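Long-range contacts in protein p13 MTCP-1 (Homo sapiens, PDB 1A1X), which enhances the phosphorylation and activation of the kinases AKT1 and AKT2, with which it interacts through their PH domains: residues G8-H13 with W70-E75; A43-I48 with L100-L105; Q65-W70 with Y78-S83. All coordinates share one frame; numbering follows the deposited sequence.

Contact 1 of 3, residues G8-H13 with W70-E75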
# COMPACT_ATOMS: atom_id res chain seq x y z
N GLY A 8 8.60 9.46 7.87
CA GLY A 8 9.09 10.79 7.57
C GLY A 8 8.69 11.30 6.20
O GLY A 8 7.77 10.75 5.57
N ALA A 9 9.39 12.32 5.73
CA ALA A 9 9.10 12.94 4.44
C ALA A 9 9.64 12.20 3.22
O ALA A 9 10.70 11.57 3.27
CB ALA A 9 9.60 14.39 4.43
N PRO A 10 8.88 12.23 2.12
CA PRO A 10 9.28 11.57 0.88
C PRO A 10 10.37 12.41 0.20
O PRO A 10 10.55 13.58 0.55
CB PRO A 10 7.99 11.56 0.06
CG PRO A 10 7.29 12.78 0.52
CD PRO A 10 7.49 12.73 2.01
N PRO A 11 11.13 11.82 -0.73
CA PRO A 11 12.17 12.60 -1.39
C PRO A 11 11.62 13.77 -2.21
O PRO A 11 10.57 13.67 -2.85
CB PRO A 11 12.88 11.57 -2.27
CG PRO A 11 11.84 10.56 -2.54
CD PRO A 11 11.15 10.42 -1.20
N ASP A 12 12.31 14.90 -2.14
CA ASP A 12 11.95 16.11 -2.87
C ASP A 12 12.01 15.83 -4.38
O ASP A 12 11.24 16.39 -5.17
CB ASP A 12 12.91 17.23 -2.48
CG ASP A 12 12.80 18.42 -3.39
OD1 ASP A 12 11.72 19.06 -3.41
OD2 ASP A 12 13.80 18.70 -4.09
N HIS A 13 12.95 14.99 -4.78
CA HIS A 13 13.08 14.61 -6.18
C HIS A 13 13.81 13.30 -6.41
O HIS A 13 14.56 12.80 -5.55
CB HIS A 13 13.70 15.74 -7.01
CG HIS A 13 15.09 16.12 -6.61
ND1 HIS A 13 15.38 17.32 -5.99
CD2 HIS A 13 16.28 15.49 -6.79
CE1 HIS A 13 16.69 17.42 -5.82
NE2 HIS A 13 17.26 16.32 -6.30
N TRP A 70 11.06 12.84 -11.14
CA TRP A 70 9.86 13.09 -10.35
C TRP A 70 10.25 14.22 -9.40
O TRP A 70 11.34 14.19 -8.84
CB TRP A 70 9.49 11.86 -9.51
CG TRP A 70 8.60 10.88 -10.18
CD1 TRP A 70 7.33 11.10 -10.64
CD2 TRP A 70 8.84 9.48 -10.34
NE1 TRP A 70 6.77 9.92 -11.06
CE2 TRP A 70 7.68 8.91 -10.89
CE3 TRP A 70 9.94 8.65 -10.06
CZ2 TRP A 70 7.57 7.54 -11.17
CZ3 TRP A 70 9.84 7.28 -10.34
CH2 TRP A 70 8.66 6.74 -10.89
N GLN A 71 9.37 15.19 -9.24
CA GLN A 71 9.61 16.33 -8.36
C GLN A 71 8.42 16.42 -7.41
O GLN A 71 7.28 16.44 -7.87
CB GLN A 71 9.72 17.59 -9.20
CG GLN A 71 10.04 18.86 -8.44
CD GLN A 71 10.15 20.07 -9.37
OE1 GLN A 71 9.17 20.77 -9.62
NE2 GLN A 71 11.34 20.29 -9.91
N LEU A 72 8.68 16.46 -6.11
CA LEU A 72 7.60 16.55 -5.13
C LEU A 72 6.71 17.77 -5.41
O LEU A 72 7.18 18.90 -5.58
CB LEU A 72 8.17 16.58 -3.71
CG LEU A 72 7.23 16.33 -2.52
CD1 LEU A 72 6.41 15.05 -2.73
CD2 LEU A 72 8.06 16.23 -1.24
N TYR A 73 5.41 17.50 -5.49
CA TYR A 73 4.40 18.50 -5.80
C TYR A 73 3.38 18.56 -4.65
O TYR A 73 3.19 17.57 -3.95
CB TYR A 73 3.73 18.06 -7.11
CG TYR A 73 2.97 19.13 -7.83
CD1 TYR A 73 3.64 20.17 -8.47
CD2 TYR A 73 1.58 19.12 -7.85
CE1 TYR A 73 2.93 21.18 -9.11
CE2 TYR A 73 0.87 20.12 -8.48
CZ TYR A 73 1.55 21.15 -9.11
OH TYR A 73 0.82 22.15 -9.72
N PRO A 74 2.72 19.72 -4.43
CA PRO A 74 1.72 19.87 -3.36
C PRO A 74 0.61 18.83 -3.41
O PRO A 74 0.24 18.37 -4.49
CB PRO A 74 1.15 21.26 -3.61
CG PRO A 74 2.29 22.00 -4.20
CD PRO A 74 2.86 20.99 -5.17
N GLU A 75 0.08 18.48 -2.24
CA GLU A 75 -1.00 17.50 -2.12
C GLU A 75 -0.51 16.06 -2.27
O GLU A 75 -1.19 15.21 -2.86
CB GLU A 75 -2.11 17.78 -3.15
CG GLU A 75 -2.64 19.21 -3.15
CD GLU A 75 -3.24 19.60 -1.83
OE1 GLU A 75 -4.17 18.92 -1.37
OE2 GLU A 75 -2.77 20.60 -1.24

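Contact 2 of 3, residues A43-I48 with L100-L105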
# COMPACT_ATOMS: atom_id res chain seq x y z
N ALA A 43 3.68 2.64 -9.83
CA ALA A 43 5.11 2.40 -9.73
C ALA A 43 5.38 2.20 -8.24
O ALA A 43 4.92 2.98 -7.43
CB ALA A 43 5.90 3.58 -10.26
N ARG A 44 6.05 1.11 -7.90
CA ARG A 44 6.39 0.84 -6.51
C ARG A 44 7.87 1.15 -6.44
O ARG A 44 8.67 0.58 -7.18
CB ARG A 44 6.09 -0.62 -6.16
CG ARG A 44 6.22 -0.94 -4.68
CD ARG A 44 5.31 -2.10 -4.31
NE ARG A 44 5.60 -3.28 -5.11
CZ ARG A 44 6.55 -4.17 -4.83
NH1 ARG A 44 7.31 -4.02 -3.76
NH2 ARG A 44 6.72 -5.22 -5.62
N VAL A 45 8.23 2.12 -5.61
CA VAL A 45 9.62 2.56 -5.51
C VAL A 45 10.15 2.34 -4.10
O VAL A 45 9.58 2.83 -3.13
CB VAL A 45 9.75 4.08 -5.89
CG1 VAL A 45 11.16 4.40 -6.28
CG2 VAL A 45 8.77 4.45 -7.02
N GLN A 46 11.25 1.60 -4.02
CA GLN A 46 11.88 1.28 -2.74
C GLN A 46 13.32 1.78 -2.64
O GLN A 46 14.10 1.66 -3.59
CB GLN A 46 11.85 -0.23 -2.49
CG GLN A 46 10.46 -0.80 -2.31
CD GLN A 46 10.48 -2.26 -1.96
OE1 GLN A 46 11.53 -2.90 -2.02
NE2 GLN A 46 9.32 -2.82 -1.60
N GLN A 47 13.65 2.33 -1.47
CA GLN A 47 14.98 2.85 -1.21
C GLN A 47 15.90 1.70 -0.83
O GLN A 47 15.94 1.26 0.32
CB GLN A 47 14.93 3.91 -0.10
CG GLN A 47 16.05 4.94 -0.16
CD GLN A 47 17.37 4.41 0.34
OE1 GLN A 47 17.62 4.41 1.55
NE2 GLN A 47 18.22 3.95 -0.57
N ILE A 48 16.59 1.18 -1.84
CA ILE A 48 17.52 0.08 -1.67
C ILE A 48 18.84 0.48 -2.32
O ILE A 48 18.86 1.04 -3.43
CB ILE A 48 16.98 -1.21 -2.34
CG1 ILE A 48 15.65 -1.62 -1.68
CG2 ILE A 48 18.02 -2.34 -2.26
CD1 ILE A 48 14.96 -2.82 -2.35
N LEU A 100 7.52 3.77 -1.63
CA LEU A 100 6.56 4.73 -2.16
C LEU A 100 5.71 3.97 -3.15
O LEU A 100 6.23 3.13 -3.88
CB LEU A 100 7.25 5.87 -2.91
CG LEU A 100 7.94 7.00 -2.15
CD1 LEU A 100 8.73 7.85 -3.13
CD2 LEU A 100 6.91 7.83 -1.42
N LEU A 101 4.40 4.18 -3.10
CA LEU A 101 3.49 3.56 -4.05
C LEU A 101 2.86 4.73 -4.80
O LEU A 101 2.04 5.48 -4.24
CB LEU A 101 2.42 2.70 -3.38
CG LEU A 101 1.55 1.99 -4.44
CD1 LEU A 101 2.41 1.01 -5.23
CD2 LEU A 101 0.36 1.29 -3.79
N LEU A 102 3.28 4.90 -6.06
CA LEU A 102 2.82 5.98 -6.93
C LEU A 102 1.81 5.54 -7.98
O LEU A 102 1.95 4.48 -8.58
CB LEU A 102 4.02 6.60 -7.65
CG LEU A 102 5.17 7.10 -6.79
CD1 LEU A 102 6.30 7.66 -7.67
CD2 LEU A 102 4.65 8.16 -5.84
N LYS A 103 0.83 6.40 -8.24
CA LYS A 103 -0.18 6.10 -9.23
C LYS A 103 -0.25 7.23 -10.25
O LYS A 103 -0.50 8.38 -9.89
CB LYS A 103 -1.55 5.93 -8.55
CG LYS A 103 -2.67 5.51 -9.51
CD LYS A 103 -3.98 5.36 -8.78
CE LYS A 103 -5.06 4.94 -9.74
NZ LYS A 103 -6.34 4.66 -9.05
N LEU A 104 -0.03 6.89 -11.51
CA LEU A 104 -0.09 7.89 -12.58
C LEU A 104 -1.53 8.30 -12.82
O LEU A 104 -2.37 7.47 -13.16
CB LEU A 104 0.52 7.34 -13.87
CG LEU A 104 0.44 8.28 -15.07
CD1 LEU A 104 1.12 9.61 -14.75
CD2 LEU A 104 1.06 7.62 -16.27
N LEU A 105 -1.81 9.58 -12.61
CA LEU A 105 -3.15 10.13 -12.77
C LEU A 105 -3.35 10.66 -14.19
O LEU A 105 -2.38 10.99 -14.88
CB LEU A 105 -3.35 11.26 -11.77
CG LEU A 105 -3.24 10.89 -10.29
CD1 LEU A 105 -3.34 12.15 -9.44
CD2 LEU A 105 -4.32 9.91 -9.91

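Contact 3 of 3, residues Q65-W70 with Y78-S83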
# COMPACT_ATOMS: atom_id res chain seq x y z
N GLN A 65 8.35 3.29 -19.46
CA GLN A 65 7.04 3.64 -18.89
C GLN A 65 7.21 4.62 -17.71
O GLN A 65 6.28 5.34 -17.34
CB GLN A 65 6.30 2.38 -18.42
CG GLN A 65 5.92 1.44 -19.55
CD GLN A 65 5.16 0.23 -19.05
OE1 GLN A 65 5.75 -0.72 -18.55
NE2 GLN A 65 3.84 0.27 -19.16
N LEU A 66 8.40 4.61 -17.12
CA LEU A 66 8.75 5.48 -16.00
C LEU A 66 9.42 6.75 -16.53
O LEU A 66 10.08 6.73 -17.57
CB LEU A 66 9.70 4.74 -15.04
CG LEU A 66 9.12 3.93 -13.87
CD1 LEU A 66 7.61 3.77 -13.99
CD2 LEU A 66 9.82 2.58 -13.78
N PRO A 67 9.29 7.87 -15.80
CA PRO A 67 9.88 9.14 -16.21
C PRO A 67 11.35 9.35 -15.90
O PRO A 67 11.96 8.58 -15.15
CB PRO A 67 9.01 10.16 -15.47
CG PRO A 67 8.77 9.47 -14.16
CD PRO A 67 8.50 8.02 -14.56
N LEU A 68 11.91 10.39 -16.50
CA LEU A 68 13.31 10.76 -16.30
C LEU A 68 13.45 11.36 -14.90
O LEU A 68 14.51 11.26 -14.29
CB LEU A 68 13.75 11.81 -17.32
CG LEU A 68 13.79 11.46 -18.81
CD1 LEU A 68 14.24 12.69 -19.58
CD2 LEU A 68 14.72 10.30 -19.07
N MET A 69 12.39 11.98 -14.41
CA MET A 69 12.43 12.60 -13.09
C MET A 69 11.07 12.82 -12.47
O MET A 69 10.07 13.00 -13.17
CB MET A 69 13.14 13.94 -13.17
CG MET A 69 12.41 14.95 -14.04
SD MET A 69 12.27 16.56 -13.26
CE MET A 69 10.70 16.41 -12.47
N TRP A 70 11.06 12.84 -11.14
CA TRP A 70 9.86 13.09 -10.35
C TRP A 70 10.25 14.22 -9.40
O TRP A 70 11.34 14.19 -8.84
CB TRP A 70 9.49 11.86 -9.51
CG TRP A 70 8.60 10.88 -10.18
CD1 TRP A 70 7.33 11.10 -10.64
CD2 TRP A 70 8.84 9.48 -10.34
NE1 TRP A 70 6.77 9.92 -11.06
CE2 TRP A 70 7.68 8.91 -10.89
CE3 TRP A 70 9.94 8.65 -10.06
CZ2 TRP A 70 7.57 7.54 -11.17
CZ3 TRP A 70 9.84 7.28 -10.34
CH2 TRP A 70 8.66 6.74 -10.89
N TYR A 78 3.72 13.62 -7.13
CA TYR A 78 4.92 14.01 -7.86
C TYR A 78 4.58 14.44 -9.27
O TYR A 78 3.68 13.88 -9.89
CB TYR A 78 5.90 12.85 -7.95
CG TYR A 78 6.66 12.55 -6.69
CD1 TYR A 78 7.89 13.16 -6.43
CD2 TYR A 78 6.18 11.63 -5.76
CE1 TYR A 78 8.61 12.87 -5.28
CE2 TYR A 78 6.89 11.34 -4.61
CZ TYR A 78 8.10 11.96 -4.37
OH TYR A 78 8.80 11.68 -3.22
N MET A 79 5.30 15.44 -9.76
CA MET A 79 5.12 15.88 -11.13
C MET A 79 6.37 15.40 -11.85
O MET A 79 7.48 15.63 -11.37
CB MET A 79 5.00 17.40 -11.24
CG MET A 79 4.82 17.85 -12.69
SD MET A 79 4.62 19.61 -12.94
CE MET A 79 2.87 19.76 -12.84
N ASP A 80 6.20 14.69 -12.96
CA ASP A 80 7.34 14.20 -13.72
C ASP A 80 7.80 15.20 -14.78
O ASP A 80 7.30 16.33 -14.84
CB ASP A 80 7.04 12.82 -14.35
CG ASP A 80 5.89 12.84 -15.37
OD1 ASP A 80 5.59 13.89 -15.97
OD2 ASP A 80 5.30 11.75 -15.59
N ASN A 81 8.75 14.78 -15.61
CA ASN A 81 9.29 15.64 -16.66
C ASN A 81 8.32 15.96 -17.80
O ASN A 81 8.54 16.91 -18.55
CB ASN A 81 10.58 15.05 -17.21
CG ASN A 81 10.41 13.62 -17.60
OD1 ASN A 81 10.31 12.74 -16.75
ND2 ASN A 81 10.32 13.38 -18.90
N ASN A 82 7.24 15.20 -17.91
CA ASN A 82 6.21 15.43 -18.93
C ASN A 82 5.02 16.22 -18.38
O ASN A 82 4.00 16.35 -19.05
CB ASN A 82 5.70 14.10 -19.48
CG ASN A 82 6.78 13.29 -20.15
OD1 ASN A 82 6.83 12.06 -20.02
ND2 ASN A 82 7.65 13.96 -20.88
N SER A 83 5.15 16.71 -17.15
CA SER A 83 4.10 17.47 -16.45
C SER A 83 2.95 16.62 -15.91
O SER A 83 1.94 17.17 -15.47
CB SER A 83 3.52 18.60 -17.32
OG SER A 83 4.39 19.71 -17.34

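Contact 1 of 3, residues G8-H13 with W70-E75
H13 and Q71 face each other as an antiparallel non-hydrogen-bonded pair, their CA atoms 4.4 Å apart, and one backbone bond next to them, from L72 N to D12 O, spans 2.7 Å and is almost straight (N-H...O 177°). Around this bond the chains also meet through CA-H...O contacts, the shorter being H13 CA to W70 O at 3.2 Å. Together with a backbone hydrogen bond between W70 and L14, this lays strand 13-16 against strand 69-73; these are the two end strands in the order of the eight-stranded antiparallel sheet, and their pairing closes the barrel of the TCL1 family. L72 carries most of the apolar contact. Its CG lies anti to the backbone N (chi1 -165°), and the side chain crosses that of P10 at about a right angle, CD2 resting 3.9 Å from P10 CG. L72 CB sits 3.4 Å from D12 O, the same oxygen that takes the backbone bond. The carboxylate of D12 is used within the segment: H13 ND1 donates to D12 OD2 over 2.8 Å, reaching the oxygen from above the carboxylate plane. Beyond the two segments, E25 accepts from D12 N, and P11 O is hydrogen-bonded to the hydroxyl of Y78.

Contact 2 of 3, residues A43-I48 with L100-L105
V45 and L102 meet diagonally across two antiparallel strands, their side chains crossing at a slant with V45 CG2 4.1 Å from L102 CD1. With V45 CG2 and L102 CG each anti to its carbonyl carbon (L102 chi1 -55°), the branches can meet. Both side chains lie on the sheet face that also carries A43 and L100, where the directly paired residues touch near their bases: A43 CB is 4.4 Å from L102 CB, and V45 CB is 4.3 Å from L100 CB. On the other face R44 pairs with L101, whose CD1 reaches R44 CB at 4.1 Å. The register is fixed by two hydrogen-bonded pairs, A43 with L102 and V45 with L100, each closed by two backbone bonds; the shortest, L100 N to V45 O, measures 2.7 Å. The short strand axes run 4.8 Å apart at 154°, 26° short of antiparallel, an ordinary twist for barrel strands. R44 is bent at chi3, and its NE forms a salt bridge with E35. Strand 29-36 continues the sheet beyond 41-46, with W30 and A32 against V45. On the far side of strand 97-104 lies strand 85-94, where H90 touches L101, while L92 of the second subunit packs on L101.

Contact 3 of 3, residues Q65-W70 with Y78-S83
The hairpin of strands 69-73 and 77-80 supplies this contact, at its open end, where the chain leaving strand 77-80 makes a type I beta turn from D80 to S83, and N81 in that turn reaches back to the chain entering the other strand. N81 OD1 accepts from two backbone N-H groups: M69 N donates over 3.2 Å, from above the carbonyl plane, while L68 N, at 2.9 Å, gives a weak, bent bond (129°). N81 CG stands between the backbone N and the carbonyl carbon (chi1 51°), which brings it to 3.8 Å from L68 CB. The N81 side chain crosses that of L68 at about a right angle, whereas M69 slides past it in the opposite direction with CG 3.7 Å from N81 CB. An alanine in place of N81 would probably leave the N-H groups of L68 and M69 without this acceptor and open a gap beside L68. D80 OD1 accepts from N82 N at 2.9 Å, an Asx turn, while OD2 takes a hydrogen bond from W86 NE1. P67 meets D80 CB through its own CB at 3.5 Å and covers one face of the W70 indole, with CG over the centre. Further into the barrel the Y78 and W70 rings lie oblique to each other, planes at 61°, and the closest approach of these side chains is from Y78 CB to W70 CD1, 3.5 Å.

In the fold
Contact 2 is the most buried of the three, about 5 Å between its centre and the chain's, against about 8 Å for contact 3 and 10 Å for contact 1, both partly exposed. All belong to one barrel: contacts 1 and 3 share W70 and flank strand 69-73 on its two edges, beside strands 13-16 and 77-80, while contact 2 joins strands 41-46 and 97-104. Their chemistry follows position. Contact 2 relies on a regular backbone ladder and aliphatic side chains, contact 1 on one cross-segment hydrogen bond and L72 packing on P10, and contact 3 on a side-chain amide oxygen as acceptor where loop becomes strand. Inside the barrel, L102 CD1 packs 3.7 Å from W70 CE2 and L100 touches P11 and Y78.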